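Long-range contacts in hypoxanthine-guanine phosphoribosyltransferase (HGPRT) (Schistosoma mansoni, PDB 5IPF), which probably catalyses the salvage of hypoxanthine and guanine by transfer of a phosphoribosyl group, and is bound here to the nucleotide IMP: residues P48-C53 against R225-I230; V183-L188 against Y199-V204; V190-P195 against G205-N210. All blocks are in the same frame, centred on the assembly; numbering follows the deposited sequence.

Interaction 1. Residues P48-C53 against R225-I230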
loop_
_atom_site.group_PDB
_atom_site.type_symbol
_atom_site.label_atom_id
_atom_site.label_comp_id
_atom_site.label_asym_id
_atom_site.label_seq_id
_atom_site.Cartn_x
_atom_site.Cartn_y
_atom_site.Cartn_z
ATOM N N PRO A 48 -5.836 13.324 -15.450
ATOM C CA PRO A 48 -5.545 14.102 -16.665
ATOM C C PRO A 48 -6.520 15.237 -16.929
ATOM O O PRO A 48 -6.197 16.134 -17.720
ATOM C CB PRO A 48 -5.608 13.047 -17.779
ATOM C CG PRO A 48 -5.420 11.731 -17.081
ATOM C CD PRO A 48 -6.053 11.896 -15.737
ATOM N N ARG A 49 -7.700 15.236 -16.300
ATOM C CA ARG A 49 -8.671 16.293 -16.565
ATOM C C ARG A 49 -8.259 17.612 -15.926
ATOM O O ARG A 49 -8.583 18.682 -16.454
ATOM C CB ARG A 49 -10.061 15.865 -16.085
ATOM C CG ARG A 49 -10.233 15.778 -14.576
ATOM C CD ARG A 49 -11.492 14.996 -14.229
ATOM N NE ARG A 49 -12.194 15.536 -13.069
ATOM C CZ ARG A 49 -13.233 16.362 -13.142
ATOM N NH1 ARG A 49 -13.694 16.746 -14.325
ATOM N NH2 ARG A 49 -13.814 16.802 -12.035
ATOM N N TYR A 50 -7.544 17.564 -14.799
ATOM C CA TYR A 50 -7.007 18.760 -14.162
ATOM C C TYR A 50 -5.600 19.090 -14.644
ATOM O O TYR A 50 -4.807 19.663 -13.883
ATOM C CB TYR A 50 -7.013 18.601 -12.641
ATOM C CG TYR A 50 -8.323 18.130 -12.053
ATOM C CD1 TYR A 50 -9.490 18.863 -12.221
ATOM C CD2 TYR A 50 -8.388 16.960 -11.306
ATOM C CE1 TYR A 50 -10.687 18.438 -11.675
ATOM C CE2 TYR A 50 -9.580 16.527 -10.756
ATOM C CZ TYR A 50 -10.725 17.269 -10.942
ATOM O OH TYR A 50 -11.913 16.840 -10.397
ATOM N N ASP A 51 -5.268 18.745 -15.891
ATOM C CA ASP A 51 -3.893 18.883 -16.362
ATOM C C ASP A 51 -3.441 20.338 -16.356
ATOM O O ASP A 51 -2.309 20.640 -15.963
ATOM C CB ASP A 51 -3.757 18.282 -17.762
ATOM N N GLU A 52 -4.312 21.253 -16.776
ATOM C CA GLU A 52 -3.972 22.665 -16.863
ATOM C C GLU A 52 -4.536 23.486 -15.708
ATOM O O GLU A 52 -4.444 24.717 -15.736
ATOM C CB GLU A 52 -4.455 23.240 -18.197
ATOM N N CYS A 53 -5.103 22.838 -14.693
ATOM C CA CYS A 53 -5.770 23.540 -13.604
ATOM C C CYS A 53 -4.973 23.546 -12.307
ATOM O O CYS A 53 -5.419 24.155 -11.330
ATOM C CB CYS A 53 -7.150 22.923 -13.351
ATOM S SG CYS A 53 -8.282 23.021 -14.754
ATOM N N ARG A 225 -12.076 16.526 -6.102
ATOM C CA ARG A 225 -12.054 15.521 -5.044
ATOM C C ARG A 225 -11.350 14.246 -5.490
ATOM O O ARG A 225 -10.638 13.618 -4.698
ATOM C CB ARG A 225 -13.476 15.214 -4.574
ATOM C CG ARG A 225 -14.106 16.333 -3.764
ATOM C CD ARG A 225 -15.203 15.802 -2.860
ATOM N NE ARG A 225 -15.759 16.842 -2.000
ATOM C CZ ARG A 225 -16.866 17.526 -2.275
ATOM N NH1 ARG A 225 -17.540 17.277 -3.390
ATOM N NH2 ARG A 225 -17.298 18.456 -1.434
ATOM N N ASP A 226 -11.524 13.853 -6.749
ATOM C CA ASP A 226 -10.869 12.661 -7.274
ATOM C C ASP A 226 -9.377 12.859 -7.521
ATOM O O ASP A 226 -8.721 11.949 -8.047
ATOM C CB ASP A 226 -11.556 12.213 -8.563
ATOM C CG ASP A 226 -11.761 13.351 -9.539
ATOM O OD1 ASP A 226 -11.834 14.515 -9.088
ATOM O OD2 ASP A 226 -11.855 13.084 -10.756
ATOM N N LEU A 227 -8.812 14.009 -7.169
ATOM C CA LEU A 227 -7.374 14.195 -7.264
ATOM C C LEU A 227 -6.666 13.394 -6.176
ATOM O O LEU A 227 -7.155 13.263 -5.050
ATOM C CB LEU A 227 -7.018 15.675 -7.145
ATOM C CG LEU A 227 -5.675 16.112 -7.725
ATOM C CD1 LEU A 227 -5.615 15.845 -9.223
ATOM C CD2 LEU A 227 -5.453 17.582 -7.436
ATOM N N HIS A 228 -5.492 12.866 -6.521
ATOM C CA HIS A 228 -4.752 11.956 -5.654
ATOM C C HIS A 228 -3.926 12.675 -4.594
ATOM O O HIS A 228 -3.827 12.197 -3.459
ATOM C CB HIS A 228 -3.831 11.062 -6.490
ATOM C CG HIS A 228 -3.377 9.832 -5.773
ATOM N ND1 HIS A 228 -2.050 9.472 -5.667
ATOM C CD2 HIS A 228 -4.079 8.880 -5.115
ATOM C CE1 HIS A 228 -1.955 8.349 -4.979
ATOM N NE2 HIS A 228 -3.172 7.969 -4.631
ATOM N N HIS A 229 -3.323 13.805 -4.936
ATOM C CA HIS A 229 -2.451 14.528 -4.022
ATOM C C HIS A 229 -3.088 15.847 -3.608
ATOM O O HIS A 229 -4.095 16.289 -4.168
ATOM C CB HIS A 229 -1.086 14.781 -4.668
ATOM C CG HIS A 229 -0.593 13.641 -5.501
ATOM N ND1 HIS A 229 0.121 12.588 -4.974
ATOM C CD2 HIS A 229 -0.710 13.393 -6.826
ATOM C CE1 HIS A 229 0.421 11.738 -5.940
ATOM N NE2 HIS A 229 -0.070 12.203 -7.074
ATOM N N ILE A 230 -2.480 16.478 -2.611
ATOM C CA ILE A 230 -2.875 17.815 -2.188
ATOM C C ILE A 230 -2.131 18.824 -3.053
ATOM O O ILE A 230 -0.897 18.867 -3.052
ATOM C CB ILE A 230 -2.588 18.042 -0.698
ATOM C CG1 ILE A 230 -3.463 17.122 0.154
ATOM C CG2 ILE A 230 -2.830 19.499 -0.330
ATOM C CD1 ILE A 230 -3.219 17.253 1.637
#
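Tyr50 and Asp226 meet through the hydroxyl: Tyr50 OH donates to Asp226 OD1 at 2.7 Å, on the syn lone pair of that oxygen and close to the ring plane. Ring and carboxylate planes are 80° apart, so the acid meets the phenol edge almost perpendicularly. Beside this bond lies the apolar half of the tight part, where Leu227 CD1 comes 3.6 Å from Tyr50 CD2. Phe224 stacks on the Tyr50 ring, and Leu227 packs on Leu54 of strand 54-59. The other side is looser. In Arg49, partly exposed, chi1 of 70° sets CG over the centre of the Tyr50 ring, 3.7 Å above it, and a bend at chi3 turns the guanidinium. From there Arg49 NE reaches Asp226 OD2 by a salt bridge whose hydrogen bond is weak, 3.4 Å long and bent to 136° at the hydrogen, while Arg49 NH2 gives Tyr50 OH a weak bond. Both Arg49 and Asp226 also pack against a second subunit, Arg49 on Pro119 and Asp226 on Glu108 of that chain. Asp226 thus joins two loops by unequal means: the phenol bond holds one oxygen, while the other probably feels mainly the charge of Arg49.

Interaction 2. Residues V183-L188 against Y199-V204; sequences VKVASL and YRPDFV
Val185 and Asp202 are joined by a side chain doing backbone work. Asp202 CG lies anti to its carbonyl carbon (chi1 -52°), which swings the carboxylate back to the strand 182-187, and OD2 accepts from Val185 N at 3.1 Å and 159°, on its anti side and 20° out of the carboxylate plane. One residue further on, regular parallel pairing begins: Phe203 N donates to Val185 O at 3.2 Å, and Ser187 N to Phe203 O at 2.9 Å. Phe203 therefore bonds to the residues flanking its partner Ala186, the parallel pattern expected in the Rossmann-like core of phosphoribosyltransferases.

Side chains sort by face. Ala186 CB and Phe203 CB stand 4.1 Å apart on one side, where the Phe203 ring continues to Ile75 of helix 61-81. Across the sheet, Val185 splits its branches: CG1, anti to the backbone N, touches Pro201 CB at 3.8 Å, whereas CG2 meets Tyr199 OH at 3.6 Å. Pro201 CG also reaches Ser187 CB, and Ser187 OG, anti to its backbone N, bonds to Leu189 O. Lys184, bent at chi2, crosses Asp202 at about a right angle and lays its CG 3.3 Å from OD2, yet its NZ remains 5.4 Å from OD1. The aspartate thus works chiefly as a hydrogen-bond acceptor for the N-H of Val185, extending the pairing to where loop gives way to strand; any attraction from the lysine is probably long-range.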
loop_
_atom_site.group_PDB
_atom_site.type_symbol
_atom_site.label_atom_id
_atom_site.label_comp_id
_atom_site.label_asym_id
_atom_site.label_seq_id
_atom_site.Cartn_x
_atom_site.Cartn_y
_atom_site.Cartn_z
ATOM N N VAL A 183 -14.261 15.317 23.810
ATOM C CA VAL A 183 -14.392 15.703 22.408
ATOM C C VAL A 183 -13.043 16.241 21.954
ATOM O O VAL A 183 -12.615 17.312 22.403
ATOM C CB VAL A 183 -15.497 16.745 22.187
ATOM C CG1 VAL A 183 -15.488 17.230 20.744
ATOM C CG2 VAL A 183 -16.854 16.166 22.546
ATOM N N LYS A 184 -12.368 15.501 21.078
ATOM C CA LYS A 184 -11.101 15.914 20.499
ATOM C C LYS A 184 -11.225 15.948 18.980
ATOM O O LYS A 184 -12.155 15.384 18.401
ATOM C CB LYS A 184 -9.956 14.983 20.923
ATOM C CG LYS A 184 -9.159 15.482 22.125
ATOM C CD LYS A 184 -10.012 15.558 23.382
ATOM C CE LYS A 184 -9.206 16.061 24.569
ATOM N NZ LYS A 184 -10.039 16.155 25.802
ATOM N N VAL A 185 -10.276 16.626 18.336
ATOM C CA VAL A 185 -10.326 16.878 16.900
ATOM C C VAL A 185 -9.011 16.447 16.267
ATOM O O VAL A 185 -7.934 16.766 16.783
ATOM C CB VAL A 185 -10.599 18.360 16.587
ATOM C CG1 VAL A 185 -10.407 18.625 15.100
ATOM C CG2 VAL A 185 -11.998 18.750 17.033
ATOM N N ALA A 186 -9.102 15.740 15.143
ATOM C CA ALA A 186 -7.945 15.400 14.321
ATOM C C ALA A 186 -8.141 16.045 12.955
ATOM O O ALA A 186 -9.055 15.672 12.213
ATOM C CB ALA A 186 -7.777 13.886 14.200
ATOM N N SER A 187 -7.290 17.016 12.629
ATOM C CA SER A 187 -7.355 17.738 11.367
ATOM C C SER A 187 -6.107 17.433 10.555
ATOM O O SER A 187 -4.986 17.558 11.061
ATOM C CB SER A 187 -7.479 19.249 11.592
ATOM O OG SER A 187 -7.482 19.950 10.360
ATOM N N LEU A 188 -6.306 17.032 9.297
ATOM C CA LEU A 188 -5.175 16.686 8.444
ATOM C C LEU A 188 -4.312 17.907 8.154
ATOM O O LEU A 188 -3.080 17.845 8.244
ATOM C CB LEU A 188 -5.672 16.059 7.142
ATOM C CG LEU A 188 -4.582 15.767 6.109
ATOM C CD1 LEU A 188 -3.583 14.757 6.652
ATOM C CD2 LEU A 188 -5.190 15.285 4.802
ATOM N N TYR A 199 -7.177 28.893 17.745
ATOM C CA TYR A 199 -7.486 27.500 18.032
ATOM C C TYR A 199 -6.613 26.587 17.185
ATOM O O TYR A 199 -6.451 26.813 15.981
ATOM C CB TYR A 199 -8.962 27.194 17.773
ATOM C CG TYR A 199 -9.286 25.723 17.886
ATOM C CD1 TYR A 199 -9.100 25.043 19.082
ATOM C CD2 TYR A 199 -9.775 25.014 16.797
ATOM C CE1 TYR A 199 -9.393 23.698 19.193
ATOM C CE2 TYR A 199 -10.071 23.669 16.899
ATOM C CZ TYR A 199 -9.878 23.016 18.097
ATOM O OH TYR A 199 -10.173 21.675 18.201
ATOM N N ARG A 200 -6.061 25.555 17.819
ATOM C CA ARG A 200 -5.299 24.527 17.135
ATOM C C ARG A 200 -5.846 23.172 17.569
ATOM O O ARG A 200 -6.019 22.935 18.778
ATOM C CB ARG A 200 -3.801 24.631 17.451
ATOM N N PRO A 201 -6.143 22.271 16.634
ATOM C CA PRO A 201 -6.679 20.958 17.012
ATOM C C PRO A 201 -5.669 20.140 17.805
ATOM O O PRO A 201 -4.487 20.472 17.915
ATOM C CB PRO A 201 -6.998 20.299 15.664
ATOM C CG PRO A 201 -7.113 21.440 14.696
ATOM C CD PRO A 201 -6.134 22.468 15.175
ATOM N N ASP A 202 -6.164 19.035 18.367
ATOM C CA ASP A 202 -5.330 18.193 19.219
ATOM C C ASP A 202 -4.332 17.380 18.405
ATOM O O ASP A 202 -3.184 17.199 18.827
ATOM C CB ASP A 202 -6.207 17.270 20.063
ATOM C CG ASP A 202 -7.291 18.020 20.805
ATOM O OD1 ASP A 202 -7.032 18.484 21.936
ATOM O OD2 ASP A 202 -8.405 18.144 20.256
ATOM N N PHE A 203 -4.748 16.884 17.242
ATOM C CA PHE A 203 -3.885 16.119 16.353
ATOM C C PHE A 203 -3.891 16.783 14.985
ATOM O O PHE A 203 -4.942 16.879 14.342
ATOM C CB PHE A 203 -4.346 14.663 16.252
ATOM C CG PHE A 203 -4.432 13.964 17.578
ATOM C CD1 PHE A 203 -3.284 13.542 18.230
ATOM C CD2 PHE A 203 -5.659 13.732 18.176
ATOM C CE1 PHE A 203 -3.360 12.903 19.455
ATOM C CE2 PHE A 203 -5.742 13.092 19.400
ATOM C CZ PHE A 203 -4.591 12.677 20.039
ATOM N N VAL A 204 -2.722 17.242 14.546
ATOM C CA VAL A 204 -2.569 17.922 13.267
ATOM C C VAL A 204 -1.568 17.149 12.420
ATOM O O VAL A 204 -0.529 16.704 12.921
ATOM C CB VAL A 204 -2.110 19.384 13.447
ATOM C CG1 VAL A 204 -2.040 20.088 12.103
ATOM C CG2 VAL A 204 -3.044 20.125 14.393
#

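Interaction 3. Residues V190-P195 against G205-N210. With IMP (inosinic acid), chain E.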
loop_
_atom_site.group_PDB
_atom_site.type_symbol
_atom_site.label_atom_id
_atom_site.label_comp_id
_atom_site.label_asym_id
_atom_site.label_seq_id
_atom_site.Cartn_x
_atom_site.Cartn_y
_atom_site.Cartn_z
ATOM N N VAL A 190 -3.792 22.354 8.571
ATOM C CA VAL A 190 -4.086 23.580 9.303
ATOM C C VAL A 190 -3.460 24.741 8.543
ATOM O O VAL A 190 -2.273 24.697 8.205
ATOM C CB VAL A 190 -3.561 23.533 10.752
ATOM C CG1 VAL A 190 -3.402 24.938 11.309
ATOM C CG2 VAL A 190 -4.503 22.724 11.627
ATOM N N LYS A 191 -4.256 25.769 8.267
ATOM C CA LYS A 191 -3.769 26.928 7.534
ATOM C C LYS A 191 -3.074 27.902 8.476
ATOM O O LYS A 191 -3.579 28.201 9.563
ATOM C CB LYS A 191 -4.919 27.631 6.813
ATOM C CG LYS A 191 -5.106 27.201 5.371
ATOM C CD LYS A 191 -6.223 27.990 4.714
ATOM C CE LYS A 191 -6.317 27.696 3.228
ATOM N NZ LYS A 191 -7.443 28.431 2.586
ATOM N N ARG A 192 -1.913 28.395 8.054
ATOM C CA ARG A 192 -1.196 29.420 8.801
ATOM C C ARG A 192 -1.841 30.775 8.529
ATOM O O ARG A 192 -1.815 31.267 7.395
ATOM C CB ARG A 192 0.277 29.429 8.405
ATOM C CG ARG A 192 1.239 29.748 9.534
ATOM C CD ARG A 192 2.661 29.607 9.037
ATOM N NE ARG A 192 2.764 28.487 8.106
ATOM C CZ ARG A 192 3.773 28.304 7.263
ATOM N NH1 ARG A 192 4.776 29.169 7.223
ATOM N NH2 ARG A 192 3.771 27.257 6.454
ATOM N N THR A 193 -2.423 31.371 9.563
ATOM C CA THR A 193 -3.153 32.623 9.451
ATOM C C THR A 193 -2.364 33.739 10.124
ATOM O O THR A 193 -1.587 33.498 11.051
ATOM C CB THR A 193 -4.548 32.487 10.079
ATOM O OG1 THR A 193 -5.248 31.411 9.446
ATOM C CG2 THR A 193 -5.367 33.760 9.917
ATOM N N SER A 194 -2.542 34.958 9.624
ATOM C CA SER A 194 -1.969 36.140 10.256
ATOM C C SER A 194 -3.091 37.057 10.747
ATOM O O SER A 194 -3.808 37.646 9.938
ATOM C CB SER A 194 -1.052 36.882 9.284
ATOM O OG SER A 194 0.053 37.456 9.961
ATOM N N PRO A 195 -3.255 37.172 12.077
ATOM C CA PRO A 195 -2.439 36.510 13.101
ATOM C C PRO A 195 -2.790 35.035 13.262
ATOM O O PRO A 195 -3.805 34.599 12.718
ATOM C CB PRO A 195 -2.783 37.289 14.369
ATOM C CG PRO A 195 -4.195 37.703 14.155
ATOM C CD PRO A 195 -4.321 37.992 12.679
ATOM N N GLY A 205 -1.887 16.988 11.139
ATOM C CA GLY A 205 -0.968 16.362 10.212
ATOM C C GLY A 205 0.072 17.335 9.699
ATOM O O GLY A 205 1.269 17.172 9.956
ATOM N N PHE A 206 -0.374 18.363 8.982
ATOM C CA PHE A 206 0.520 19.338 8.379
ATOM C C PHE A 206 0.001 20.745 8.636
ATOM O O PHE A 206 -1.208 20.968 8.745
ATOM C CB PHE A 206 0.662 19.115 6.863
ATOM C CG PHE A 206 1.066 17.719 6.488
ATOM C CD1 PHE A 206 0.110 16.730 6.314
ATOM C CD2 PHE A 206 2.399 17.398 6.302
ATOM C CE1 PHE A 206 0.479 15.445 5.968
ATOM C CE2 PHE A 206 2.774 16.115 5.955
ATOM C CZ PHE A 206 1.812 15.138 5.786
ATOM N N GLU A 207 0.933 21.691 8.731
ATOM C CA GLU A 207 0.620 23.115 8.791
ATOM C C GLU A 207 1.043 23.730 7.461
ATOM O O GLU A 207 2.237 23.785 7.148
ATOM C CB GLU A 207 1.324 23.786 9.968
ATOM C CG GLU A 207 1.136 25.292 10.017
ATOM C CD GLU A 207 1.836 25.926 11.201
ATOM O OE1 GLU A 207 1.563 25.513 12.349
ATOM O OE2 GLU A 207 2.665 26.834 10.984
ATOM N N VAL A 208 0.066 24.185 6.682
ATOM C CA VAL A 208 0.304 24.619 5.307
ATOM C C VAL A 208 0.224 26.140 5.206
ATOM O O VAL A 208 -0.419 26.783 6.048
ATOM C CB VAL A 208 -0.694 23.952 4.345
ATOM C CG1 VAL A 208 -0.499 22.443 4.346
ATOM C CG2 VAL A 208 -2.121 24.316 4.726
ATOM N N PRO A 209 0.861 26.755 4.210
ATOM C CA PRO A 209 0.732 28.205 4.029
ATOM C C PRO A 209 -0.700 28.598 3.697
ATOM O O PRO A 209 -1.562 27.761 3.422
ATOM C CB PRO A 209 1.680 28.505 2.864
ATOM C CG PRO A 209 2.646 27.369 2.862
ATOM C CD PRO A 209 1.858 26.174 3.296
ATOM N N ASN A 210 -0.949 29.908 3.714
ATOM C CA ASN A 210 -2.302 30.413 3.507
ATOM C C ASN A 210 -2.642 30.511 2.023
ATOM O O ASN A 210 -3.049 31.573 1.539
ATOM C CB ASN A 210 -2.479 31.773 4.189
ATOM C CG ASN A 210 -3.938 32.176 4.318
ATOM O OD1 ASN A 210 -4.839 31.391 4.019
ATOM N ND2 ASN A 210 -4.177 33.402 4.770
HETATM P P IMP E . -13.032 27.229 8.778
HETATM O O1P IMP E . -12.133 26.563 9.793
HETATM O O2P IMP E . -12.447 28.301 7.891
HETATM O O3P IMP E . -14.190 27.841 9.530
HETATM O "O5'" IMP E . -13.591 26.095 7.805
HETATM C "C5'" IMP E . -13.553 26.276 6.393
HETATM C "C4'" IMP E . -14.374 25.249 5.648
HETATM O "O4'" IMP E . -13.975 25.254 4.260
HETATM C "C3'" IMP E . -14.231 23.809 6.105
HETATM O "O3'" IMP E . -15.404 23.078 5.748
HETATM C "C2'" IMP E . -13.047 23.306 5.280
HETATM O "O2'" IMP E . -13.083 21.924 4.995
HETATM C "C1'" IMP E . -13.126 24.148 3.994
HETATM N N9 IMP E . -11.826 24.678 3.570
HETATM C C8 IMP E . -11.107 25.641 4.229
HETATM N N7 IMP E . -9.964 25.875 3.550
HETATM C C5 IMP E . -9.940 25.078 2.461
HETATM C C6 IMP E . -9.008 24.924 1.443
HETATM O O6 IMP E . -8.003 25.634 1.411
HETATM N N1 IMP E . -9.249 24.013 0.434
HETATM C C2 IMP E . -10.409 23.266 0.445
HETATM N N3 IMP E . -11.331 23.425 1.461
HETATM C C4 IMP E . -11.103 24.318 2.457
#
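Lys191 and Asn210 cross at about a right angle next to the purine of IMP, with Lys191 CD 3.7 Å from Asn210 OD1. Extended beyond CG, the lysine carries NZ to IMP O6, a weak hydrogen bond of 3.1 Å. Asp163, whose N is hydrogen-bonded to IMP, packs beside Lys191. What aims this chain is the parallel pairing of strands 189-191 and 203-208. Val190 N donates to Phe206 O, Val208 N to Val190 O at 2.8 Å, and Arg192 N to Val208 O at 3.0 Å, so bonds flank Lys191 along its strand and direct its side chain to the same face as Val208. Further out, on the face of Val190 and Glu207, the extended Glu207 chain brings OE2 to 3.3 Å from Arg192 NE. The two side chains cross at about a right angle, and their guanidinium and carboxylate planes are 48° apart; the oxygen lies well out of the guanidinium plane, making this a charge pairing without a directed N-H. Arg192 NH2 lies 3.8 Å from Pro209 CG. In the outermost shell, Leu58 packs against Val208. Backbone bonds on either side of Lys191 set where its chain starts; its weak bond to O6 is consistent with recognition of a 6-oxopurine.

Interactions 2 and 3 belong to one parallel sheet and share strand 203-208, which pairs first with 182-187 and then, past the corner at Gly205, with 189-191. Leu188 O to Phe206 N (2.9 Å) is a probable hydrogen bond across the join, and Val204 packs on Val190. Both are partly buried and governed by backbone bonds, each with one acidic side chain adding to them; only interaction 3 touches IMP. Interaction 1 is the buried one, yet its centre is about 18 Å from the centre of the chain, between two loops near other subunits, and it rests on side chains, polar and apolar, with no backbone bond between its segments. Its Ile230 nevertheless meets Leu188 of interaction 2, although the centres are about 27 Å apart.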